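Local atomic coordinates of metallophosphoesterase (Clostridium thermocellum, PDB entry 4J6O), a protein that probably acts as the manganese-dependent 2',3' phosphatase component of the bacterial Pnkp-Hen1 RNA repair system, removing phosphate from damaged RNA ends. Residues Pro13-Asp19 with Leu233-Pro239; Lys150-Ala156 with Ala202-His208; Arg58-Phe62 with Gly87-Cys91. All coordinates share one frame; numbering follows the deposited sequence.

Interaction 1: residues Pro13-Asp19 with Leu233-Pro239. With MN (manganese (II) ion), chain J.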
loop_
_atom_site.group_PDB
_atom_site.type_symbol
_atom_site.label_atom_id
_atom_site.label_comp_id
_atom_site.label_asym_id
_atom_site.label_seq_id
_atom_site.Cartn_x
_atom_site.Cartn_y
_atom_site.Cartn_z
ATOM N N PRO A 13 2.609 -18.445 3.122
ATOM C CA PRO A 13 3.277 -17.213 3.585
ATOM C C PRO A 13 3.051 -15.952 2.757
ATOM O O PRO A 13 2.776 -16.073 1.563
ATOM C CB PRO A 13 4.765 -17.552 3.439
ATOM C CG PRO A 13 4.806 -19.043 3.642
ATOM C CD PRO A 13 3.561 -19.553 2.953
ATOM N N PHE A 14 3.217 -14.784 3.382
ATOM C CA PHE A 14 3.008 -13.514 2.667
ATOM C C PHE A 14 4.216 -12.648 2.872
ATOM O O PHE A 14 4.878 -12.727 3.901
ATOM C CB PHE A 14 1.836 -12.718 3.268
ATOM C CG PHE A 14 0.538 -13.439 3.240
ATOM C CD1 PHE A 14 -0.093 -13.688 2.045
ATOM C CD2 PHE A 14 -0.065 -13.862 4.430
ATOM C CE1 PHE A 14 -1.314 -14.336 2.020
ATOM C CE2 PHE A 14 -1.294 -14.476 4.420
ATOM C CZ PHE A 14 -1.916 -14.755 3.224
ATOM N N ASP A 15 4.511 -11.817 1.878
ATOM C CA ASP A 15 5.496 -10.759 2.047
ATOM C C ASP A 15 4.747 -9.478 1.845
ATOM O O ASP A 15 4.127 -9.271 0.788
ATOM C CB ASP A 15 6.621 -10.946 1.045
ATOM C CG ASP A 15 7.373 -12.238 1.302
ATOM O OD1 ASP A 15 7.789 -12.457 2.446
ATOM O OD2 ASP A 15 7.512 -13.026 0.358
ATOM N N ILE A 16 4.708 -8.698 2.913
ATOM C CA ILE A 16 3.800 -7.535 2.997
ATOM C C ILE A 16 4.622 -6.272 2.786
ATOM O O ILE A 16 5.634 -6.081 3.461
ATOM C CB ILE A 16 3.108 -7.488 4.374
ATOM C CG1 ILE A 16 2.415 -8.827 4.677
ATOM C CG2 ILE A 16 2.085 -6.323 4.407
ATOM C CD1 ILE A 16 1.918 -8.927 6.087
ATOM N N ILE A 17 4.253 -5.447 1.794
ATOM C CA ILE A 17 5.187 -4.383 1.336
ATOM C C ILE A 17 4.497 -3.017 1.557
ATOM O O ILE A 17 3.319 -2.835 1.209
ATOM C CB ILE A 17 5.537 -4.565 -0.144
ATOM C CG1 ILE A 17 6.397 -5.847 -0.294
ATOM C CG2 ILE A 17 6.386 -3.401 -0.662
ATOM C CD1 ILE A 17 6.765 -6.226 -1.684
ATOM N N GLY A 18 5.253 -2.061 2.103
ATOM C CA GLY A 18 4.721 -0.727 2.403
ATOM C C GLY A 18 4.699 0.189 1.186
ATOM O O GLY A 18 4.811 -0.230 0.044
ATOM N N ASP A 19 4.479 1.483 1.452
ATOM C CA ASP A 19 4.216 2.424 0.362
ATOM C C ASP A 19 5.357 2.491 -0.643
ATOM O O ASP A 19 6.512 2.783 -0.292
ATOM C CB ASP A 19 4.075 3.829 0.949
ATOM C CG ASP A 19 3.054 3.930 2.031
ATOM O OD1 ASP A 19 2.954 3.101 2.983
ATOM O OD2 ASP A 19 2.330 4.987 1.984
ATOM N N LEU A 233 12.401 0.801 1.439
ATOM C CA LEU A 233 11.175 0.067 1.161
ATOM C C LEU A 233 11.274 -1.228 1.957
ATOM O O LEU A 233 12.282 -1.969 1.829
ATOM C CB LEU A 233 11.060 -0.246 -0.314
ATOM C CG LEU A 233 9.733 -0.842 -0.741
ATOM C CD1 LEU A 233 8.616 0.207 -0.534
ATOM C CD2 LEU A 233 9.756 -1.294 -2.239
ATOM N N THR A 234 10.256 -1.469 2.780
ATOM C CA THR A 234 10.246 -2.593 3.705
ATOM C C THR A 234 9.217 -3.656 3.318
ATOM O O THR A 234 8.032 -3.313 2.972
ATOM C CB THR A 234 9.964 -2.088 5.150
ATOM O OG1 THR A 234 11.079 -1.292 5.557
ATOM C CG2 THR A 234 9.770 -3.265 6.097
ATOM N N ALA A 235 9.619 -4.925 3.468
ATOM C CA ALA A 235 8.650 -6.032 3.444
ATOM C C ALA A 235 8.645 -6.695 4.793
ATOM O O ALA A 235 9.704 -6.820 5.431
ATOM C CB ALA A 235 9.033 -7.112 2.388
ATOM N N TYR A 236 7.477 -7.148 5.218
ATOM C CA TYR A 236 7.324 -7.913 6.440
ATOM C C TYR A 236 6.939 -9.321 6.030
ATOM O O TYR A 236 5.931 -9.534 5.321
ATOM C CB TYR A 236 6.230 -7.249 7.325
ATOM C CG TYR A 236 5.981 -7.921 8.667
ATOM C CD1 TYR A 236 5.141 -9.043 8.764
ATOM C CD2 TYR A 236 6.501 -7.396 9.828
ATOM C CE1 TYR A 236 4.906 -9.637 10.015
ATOM C CE2 TYR A 236 6.254 -7.964 11.068
ATOM C CZ TYR A 236 5.458 -9.067 11.145
ATOM O OH TYR A 236 5.209 -9.580 12.391
ATOM N N ARG A 237 7.779 -10.303 6.429
ATOM C CA ARG A 237 7.534 -11.667 6.014
ATOM C C ARG A 237 6.685 -12.326 7.091
ATOM O O ARG A 237 6.976 -12.242 8.281
ATOM C CB ARG A 237 8.875 -12.411 5.860
ATOM C CG ARG A 237 9.810 -11.638 5.012
ATOM C CD ARG A 237 11.046 -12.459 4.644
ATOM N NE ARG A 237 10.778 -13.520 3.692
ATOM C CZ ARG A 237 11.075 -14.815 3.927
ATOM N NH1 ARG A 237 11.591 -15.227 5.090
ATOM N NH2 ARG A 237 10.839 -15.727 3.003
ATOM N N TYR A 238 5.569 -12.876 6.657
ATOM C CA TYR A 238 4.602 -13.543 7.517
ATOM C C TYR A 238 4.462 -15.005 7.100
ATOM O O TYR A 238 4.271 -15.279 5.929
ATOM C CB TYR A 238 3.251 -12.847 7.331
ATOM C CG TYR A 238 2.159 -13.428 8.202
ATOM C CD1 TYR A 238 1.435 -14.510 7.768
ATOM C CD2 TYR A 238 1.880 -12.899 9.466
ATOM C CE1 TYR A 238 0.439 -15.065 8.574
ATOM C CE2 TYR A 238 0.874 -13.432 10.270
ATOM C CZ TYR A 238 0.180 -14.539 9.815
ATOM O OH TYR A 238 -0.821 -15.105 10.593
ATOM N N PRO A 239 4.474 -15.951 8.071
ATOM C CA PRO A 239 4.429 -15.775 9.524
ATOM C C PRO A 239 5.772 -15.693 10.199
ATOM O O PRO A 239 5.769 -15.674 11.446
ATOM C CB PRO A 239 3.705 -17.039 10.000
ATOM C CG PRO A 239 4.196 -18.060 9.023
ATOM C CD PRO A 239 4.236 -17.351 7.683
HETATM MN MN MN J . 1.996 7.061 1.470
HETATM O O HOH W 1 10.331 -13.986 0.867
HETATM O O HOH W 2 3.997 7.457 2.550
#
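F14 with Y238 and I16 with Y236 are the hydrogen-bonded pairs that join strand 14-17 to strand 233-238 in antiparallel fashion. Each pair exchanges two backbone bonds: F14 N reaches Y238 O at 2.8 Å and the return bond from Y238 N to F14 O is nearly straight (176° at the hydrogen), while I16 and Y236 repeat the pattern. D15-R237 and I17-A235, alternating with these, are the non-hydrogen-bonded pairs. A longer bond, 3.2 Å from G18 N to T234 O, carries the pairing beyond the end of the first strand.

Apolar contacts occupy both sides of the sheet. Beside F14, the Y238 ring points the same way, and its CD1 meets the edge of the phenylalanine ring at CD2 (3.7 Å); I16 CD1 lies alongside Y236 CD1 at 4.2 Å. This side packs on strands 151-154 and 203-206 of a second sheet, the layered core of the calcineurin-like fold. On the other side I17 CG1 rests on A235 CB.

Charge pairs D15 with R237. The arginine is bent at chi3 (71°), which turns NE back to within 3.4 Å of D15 OD1, with carboxylate and guanidinium planes 20° apart. Water bridges them too, donating to D15 OD2 and accepting from R237 NH2. Y36 and R58 also hold D15, whereas E242 takes R237 NH1.

Metal binding follows just past the strand, G18 alone separating I17 from D19: D19 OD2 coordinates manganese at 2.2 Å, with H21 and D65 as further protein ligands, and L233 CD1 packs against D19 O.

Interaction 2: residues Lys150-Ala156 with Ala202-His208. With CIT (citric acid), chain K.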
loop_
_atom_site.group_PDB
_atom_site.type_symbol
_atom_site.label_atom_id
_atom_site.label_comp_id
_atom_site.label_asym_id
_atom_site.label_seq_id
_atom_site.Cartn_x
_atom_site.Cartn_y
_atom_site.Cartn_z
ATOM N N LYS A 150 -5.695 -14.302 11.944
ATOM C CA LYS A 150 -4.478 -14.020 12.666
ATOM C C LYS A 150 -3.726 -12.807 12.109
ATOM O O LYS A 150 -2.809 -12.271 12.749
ATOM C CB LYS A 150 -3.539 -15.243 12.600
ATOM C CG LYS A 150 -4.045 -16.366 13.447
ATOM C CD LYS A 150 -3.312 -17.661 13.067
ATOM C CE LYS A 150 -3.917 -18.877 13.799
ATOM N NZ LYS A 150 -3.385 -20.188 13.186
ATOM N N LEU A 151 -4.139 -12.343 10.928
ATOM C CA LEU A 151 -3.425 -11.264 10.277
ATOM C C LEU A 151 -4.439 -10.343 9.652
ATOM O O LEU A 151 -5.385 -10.825 9.023
ATOM C CB LEU A 151 -2.505 -11.855 9.206
ATOM C CG LEU A 151 -1.782 -10.875 8.229
ATOM C CD1 LEU A 151 -0.812 -9.951 8.959
ATOM C CD2 LEU A 151 -1.140 -11.651 7.012
ATOM N N VAL A 152 -4.235 -9.041 9.810
ATOM C CA VAL A 152 -5.054 -8.029 9.082
ATOM C C VAL A 152 -4.071 -7.120 8.368
ATOM O O VAL A 152 -3.092 -6.677 8.966
ATOM C CB VAL A 152 -5.900 -7.250 10.079
ATOM C CG1 VAL A 152 -6.588 -6.046 9.404
ATOM C CG2 VAL A 152 -7.019 -8.176 10.707
ATOM N N VAL A 153 -4.366 -6.786 7.118
ATOM C CA VAL A 153 -3.571 -5.779 6.393
ATOM C C VAL A 153 -4.516 -4.674 5.965
ATOM O O VAL A 153 -5.640 -4.922 5.520
ATOM C CB VAL A 153 -2.786 -6.331 5.174
ATOM C CG1 VAL A 153 -1.620 -7.275 5.648
ATOM C CG2 VAL A 153 -3.683 -7.007 4.125
ATOM N N ALA A 154 -4.033 -3.438 6.102
ATOM C CA ALA A 154 -4.786 -2.230 5.740
ATOM C C ALA A 154 -3.798 -1.118 5.584
ATOM O O ALA A 154 -2.702 -1.177 6.190
ATOM C CB ALA A 154 -5.803 -1.851 6.843
ATOM N N HIS A 155 -4.127 -0.113 4.777
ATOM C CA HIS A 155 -3.138 0.968 4.583
ATOM C C HIS A 155 -2.897 1.762 5.861
ATOM O O HIS A 155 -1.741 1.848 6.324
ATOM C CB HIS A 155 -3.586 1.901 3.458
ATOM C CG HIS A 155 -2.658 3.023 3.244
ATOM N ND1 HIS A 155 -1.419 2.842 2.656
ATOM C CD2 HIS A 155 -2.745 4.324 3.575
ATOM C CE1 HIS A 155 -0.785 4.003 2.627
ATOM N NE2 HIS A 155 -1.572 4.925 3.169
ATOM N N ALA A 156 -3.941 2.366 6.416
ATOM C CA ALA A 156 -3.765 3.193 7.613
ATOM C C ALA A 156 -3.915 2.424 8.896
ATOM O O ALA A 156 -3.815 3.000 9.977
ATOM C CB ALA A 156 -4.733 4.414 7.581
ATOM N N ALA A 202 -5.669 -10.183 16.039
ATOM C CA ALA A 202 -4.913 -10.231 14.778
ATOM C C ALA A 202 -3.725 -9.305 14.823
ATOM O O ALA A 202 -3.810 -8.178 15.324
ATOM C CB ALA A 202 -5.758 -9.849 13.640
ATOM N N LEU A 203 -2.615 -9.774 14.284
ATOM C CA LEU A 203 -1.502 -8.890 14.025
ATOM C C LEU A 203 -1.912 -7.952 12.882
ATOM O O LEU A 203 -2.361 -8.436 11.841
ATOM C CB LEU A 203 -0.339 -9.742 13.557
ATOM C CG LEU A 203 0.856 -9.021 12.930
ATOM C CD1 LEU A 203 1.557 -8.160 13.954
ATOM C CD2 LEU A 203 1.840 -10.064 12.357
ATOM N N VAL A 204 -1.758 -6.626 13.049
ATOM C CA VAL A 204 -2.128 -5.710 11.974
ATOM C C VAL A 204 -0.868 -5.147 11.387
ATOM O O VAL A 204 -0.104 -4.483 12.079
ATOM C CB VAL A 204 -2.989 -4.506 12.485
ATOM C CG1 VAL A 204 -3.451 -3.646 11.316
ATOM C CG2 VAL A 204 -4.161 -5.033 13.339
ATOM N N VAL A 205 -0.654 -5.412 10.095
ATOM C CA VAL A 205 0.513 -4.842 9.390
ATOM C C VAL A 205 -0.061 -3.752 8.480
ATOM O O VAL A 205 -0.985 -4.002 7.698
ATOM C CB VAL A 205 1.202 -5.919 8.588
ATOM C CG1 VAL A 205 2.440 -5.374 7.899
ATOM C CG2 VAL A 205 1.582 -7.111 9.500
ATOM N N TYR A 206 0.486 -2.552 8.602
ATOM C CA TYR A 206 -0.068 -1.397 7.919
ATOM C C TYR A 206 1.031 -0.431 7.544
ATOM O O TYR A 206 2.204 -0.701 7.844
ATOM C CB TYR A 206 -1.179 -0.735 8.807
ATOM C CG TYR A 206 -0.644 -0.052 10.055
ATOM C CD1 TYR A 206 -0.222 -0.782 11.172
ATOM C CD2 TYR A 206 -0.628 1.326 10.114
ATOM C CE1 TYR A 206 0.272 -0.132 12.291
ATOM C CE2 TYR A 206 -0.140 2.002 11.221
ATOM C CZ TYR A 206 0.324 1.251 12.299
ATOM O OH TYR A 206 0.791 1.898 13.403
ATOM N N GLY A 207 0.678 0.663 6.855
ATOM C CA GLY A 207 1.692 1.586 6.352
ATOM C C GLY A 207 1.115 3.001 6.348
ATOM O O GLY A 207 0.803 3.539 5.262
ATOM N N HIS A 208 0.959 3.596 7.528
ATOM C CA HIS A 208 0.289 4.879 7.592
ATOM C C HIS A 208 1.270 6.019 7.469
ATOM O O HIS A 208 1.796 6.246 6.393
ATOM C CB HIS A 208 -0.567 5.017 8.875
ATOM C CG HIS A 208 -1.580 6.119 8.798
ATOM N ND1 HIS A 208 -1.874 6.813 7.644
ATOM C CD2 HIS A 208 -2.408 6.597 9.757
ATOM C CE1 HIS A 208 -2.815 7.725 7.914
ATOM N NE2 HIS A 208 -3.153 7.599 9.177
HETATM C C1 CIT K . 0.108 7.817 4.173
HETATM O O1 CIT K . 0.991 7.129 3.530
HETATM O O2 CIT K . -0.984 7.211 4.397
HETATM C C2 CIT K . 0.361 9.240 4.619
HETATM C C3 CIT K . 0.570 10.173 3.418
HETATM O O7 CIT K . -0.597 9.914 2.570
HETATM C C4 CIT K . 0.477 11.483 4.211
HETATM C C5 CIT K . 0.528 12.265 2.919
HETATM O O3 CIT K . 0.661 12.236 1.674
HETATM O O4 CIT K . 0.409 13.484 3.224
HETATM C C6 CIT K . 1.847 9.790 2.650
HETATM O O5 CIT K . 1.680 9.232 1.540
HETATM O O6 CIT K . 2.938 10.021 3.271
#
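K150 O accepts the first backbone bond of this parallel pairing, from L203 N at 2.9 Å. K150 and L151 form a classic beta bulge opposite L146 on the neighbouring strand. At L151 the side chain sets CD1 obliquely across V205 CG2 (3.8 Å), on the side of the sheet that packs against F14 and I16. V152 turns to the other side, where CG2, held beside its own backbone N with CG1 anti to it (chi1 171°), touches A202 CB at 3.6 Å. Its backbone is held at both ends, V152 N donating to L203 O and V152 O accepting from V205 N. V153 then packs CG1 on V205. At A154 the regular pairing weakens: its N makes a weak bond to V205 O, and its buried carbonyl oxygen has no polar partner in the model, meeting Y206 CB instead.

H155 O restores the grip with a 2.7 Å bond from G207 N. Its ring lies with one face under G207 O and sends NE2 to citrate O2 at 2.7 Å, while ND1 is anchored by L63 O, which fixes the rotation of the ring. Last comes A156, whose CB sits over the centre of the H208 ring, 3.6 Å from the centroid, a CH-pi contact only 4° off the normal. H208 ND1 adds a weak bond to the same citrate oxygen. Histidine-bearing loops after parallel strands are characteristic of calcineurin-like phosphoesterases, and the citrate held here, probably from the crystallisation liquor, also reaches the manganese through O1 and O5, consistent with its occupying the phosphate-binding active site.

Interaction 3: residues Arg58-Phe62 with Gly87-Cys91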
loop_
_atom_site.group_PDB
_atom_site.type_symbol
_atom_site.label_atom_id
_atom_site.label_comp_id
_atom_site.label_asym_id
_atom_site.label_seq_id
_atom_site.Cartn_x
_atom_site.Cartn_y
_atom_site.Cartn_z
ATOM N N ARG A 58 5.268 -18.268 -2.154
ATOM C CA ARG A 58 4.945 -17.107 -1.313
ATOM C C ARG A 58 4.112 -16.130 -2.113
ATOM O O ARG A 58 4.157 -16.141 -3.338
ATOM C CB ARG A 58 6.224 -16.433 -0.813
ATOM C CG ARG A 58 7.094 -17.384 -0.010
ATOM C CD ARG A 58 8.241 -16.634 0.657
ATOM N NE ARG A 58 7.785 -15.758 1.749
ATOM C CZ ARG A 58 7.709 -16.086 3.042
ATOM N NH1 ARG A 58 7.323 -15.144 3.910
ATOM N NH2 ARG A 58 8.081 -17.328 3.475
ATOM N N LYS A 59 3.341 -15.303 -1.404
ATOM C CA LYS A 59 2.445 -14.299 -2.029
ATOM C C LYS A 59 2.742 -12.945 -1.435
ATOM O O LYS A 59 3.159 -12.867 -0.321
ATOM C CB LYS A 59 0.977 -14.654 -1.840
ATOM C CG LYS A 59 0.606 -15.986 -2.550
ATOM C CD LYS A 59 -0.899 -16.095 -2.710
ATOM C CE LYS A 59 -1.206 -17.437 -3.413
ATOM N NZ LYS A 59 -2.642 -17.592 -3.747
ATOM N N VAL A 60 2.525 -11.904 -2.217
ATOM C CA VAL A 60 2.783 -10.532 -1.785
ATOM C C VAL A 60 1.466 -9.858 -1.406
ATOM O O VAL A 60 0.449 -9.968 -2.128
ATOM C CB VAL A 60 3.438 -9.694 -2.908
ATOM C CG1 VAL A 60 3.621 -8.202 -2.426
ATOM C CG2 VAL A 60 4.782 -10.266 -3.328
ATOM N N LEU A 61 1.524 -9.070 -0.338
ATOM C CA LEU A 61 0.388 -8.211 0.029
ATOM C C LEU A 61 0.855 -6.771 -0.007
ATOM O O LEU A 61 1.734 -6.407 0.761
ATOM C CB LEU A 61 -0.090 -8.545 1.447
ATOM C CG LEU A 61 -0.522 -9.986 1.683
ATOM C CD1 LEU A 61 -0.950 -10.099 3.151
ATOM C CD2 LEU A 61 -1.660 -10.418 0.766
ATOM N N PHE A 62 0.302 -5.970 -0.930
ATOM C CA PHE A 62 0.721 -4.564 -1.050
ATOM C C PHE A 62 -0.197 -3.741 -0.196
ATOM O O PHE A 62 -1.414 -3.938 -0.250
ATOM C CB PHE A 62 0.632 -4.090 -2.504
ATOM C CG PHE A 62 1.675 -4.694 -3.433
ATOM C CD1 PHE A 62 2.984 -4.231 -3.436
ATOM C CD2 PHE A 62 1.343 -5.738 -4.309
ATOM C CE1 PHE A 62 3.944 -4.799 -4.303
ATOM C CE2 PHE A 62 2.320 -6.307 -5.174
ATOM C CZ PHE A 62 3.616 -5.827 -5.166
ATOM N N GLY A 87 -2.480 -13.871 -9.589
ATOM C CA GLY A 87 -2.760 -14.415 -8.276
ATOM C C GLY A 87 -1.610 -14.532 -7.295
ATOM O O GLY A 87 -1.725 -15.244 -6.294
ATOM N N ILE A 88 -0.519 -13.803 -7.498
ATOM C CA ILE A 88 0.592 -13.925 -6.580
ATOM C C ILE A 88 0.559 -12.760 -5.587
ATOM O O ILE A 88 1.259 -12.772 -4.594
ATOM C CB ILE A 88 1.944 -13.991 -7.302
ATOM C CG1 ILE A 88 3.050 -14.477 -6.377
ATOM C CG2 ILE A 88 2.284 -12.657 -8.040
ATOM C CD1 ILE A 88 4.292 -14.952 -7.150
ATOM N N ALA A 89 -0.319 -11.817 -5.848
ATOM C CA ALA A 89 -0.476 -10.697 -4.901
ATOM C C ALA A 89 -1.925 -10.286 -4.619
ATOM O O ALA A 89 -2.853 -10.536 -5.408
ATOM C CB ALA A 89 0.302 -9.473 -5.405
ATOM N N LEU A 90 -2.093 -9.635 -3.466
ATOM C CA LEU A 90 -3.277 -8.836 -3.229
ATOM C C LEU A 90 -2.829 -7.397 -2.899
ATOM O O LEU A 90 -1.684 -7.156 -2.557
ATOM C CB LEU A 90 -4.101 -9.341 -2.043
ATOM C CG LEU A 90 -4.661 -10.782 -2.075
ATOM C CD1 LEU A 90 -5.267 -11.138 -0.739
ATOM C CD2 LEU A 90 -5.661 -10.928 -3.182
ATOM N N CYS A 91 -3.750 -6.463 -3.061
ATOM C CA CYS A 91 -3.434 -5.056 -2.798
ATOM C C CYS A 91 -4.617 -4.418 -2.086
ATOM O O CYS A 91 -5.813 -4.689 -2.416
ATOM C CB CYS A 91 -3.201 -4.345 -4.136
ATOM S SG CYS A 91 -2.539 -2.636 -4.005
#
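A beta-alpha-beta unit places strand 59-62 parallel to strand 89-91, the chain returning through helix 73-86, and V60 with A89, L61 with L90 and F62 with C91 are the pairs that result. G87 closes the helix in a Schellman motif, with positive phi (81°). Three backbone bonds hold the pair: V60 N to I88 O, L90 N to V60 O at 2.9 Å, and F62 N to L90 O, the last almost straight at 174°.

On the side facing helix 73-86, A89 CB touches both V60 CB (4.0 Å) and F62 CE2 (3.8 Å). The F62 ring, with CG beside the backbone N (chi1 -71°), folds back along its own strand, and V60 CG1 lies over the centre of one face. Next to it F62 CB meets C91 SG at 3.8 Å. On the reverse side L61 CD2 lies alongside L90 CB, both side chains pointing the same way. At the start of the pair, the extended K59 chain runs past I88 O and on along G87 O, which its CD, CE and NZ approach.

The backbone bonds define the register, the side chains contribute mainly apolar packing, and the parallel sense follows from the crossover through the helix.

In the fold
From the N terminus, 13-19 is the first of these segments, and it finds its partner only at 233-239; interaction 1 thus closes a loop of 213 residues, and both other contacts nest inside it. Interaction 3 closes first, a short loop through helix 73-86, and interaction 2 opens and closes later, so these two stand in series. Interactions 1 and 3 share one sheet, where strand 59-62 pairs with the other edge of strand 14-17 through D15 N to K59 O and L61 N to D15 O. Interaction 2 belongs to the facing sheet; V153 and L151 touch L61, and H155 approaches D19, bringing both sheets together at the manganese site.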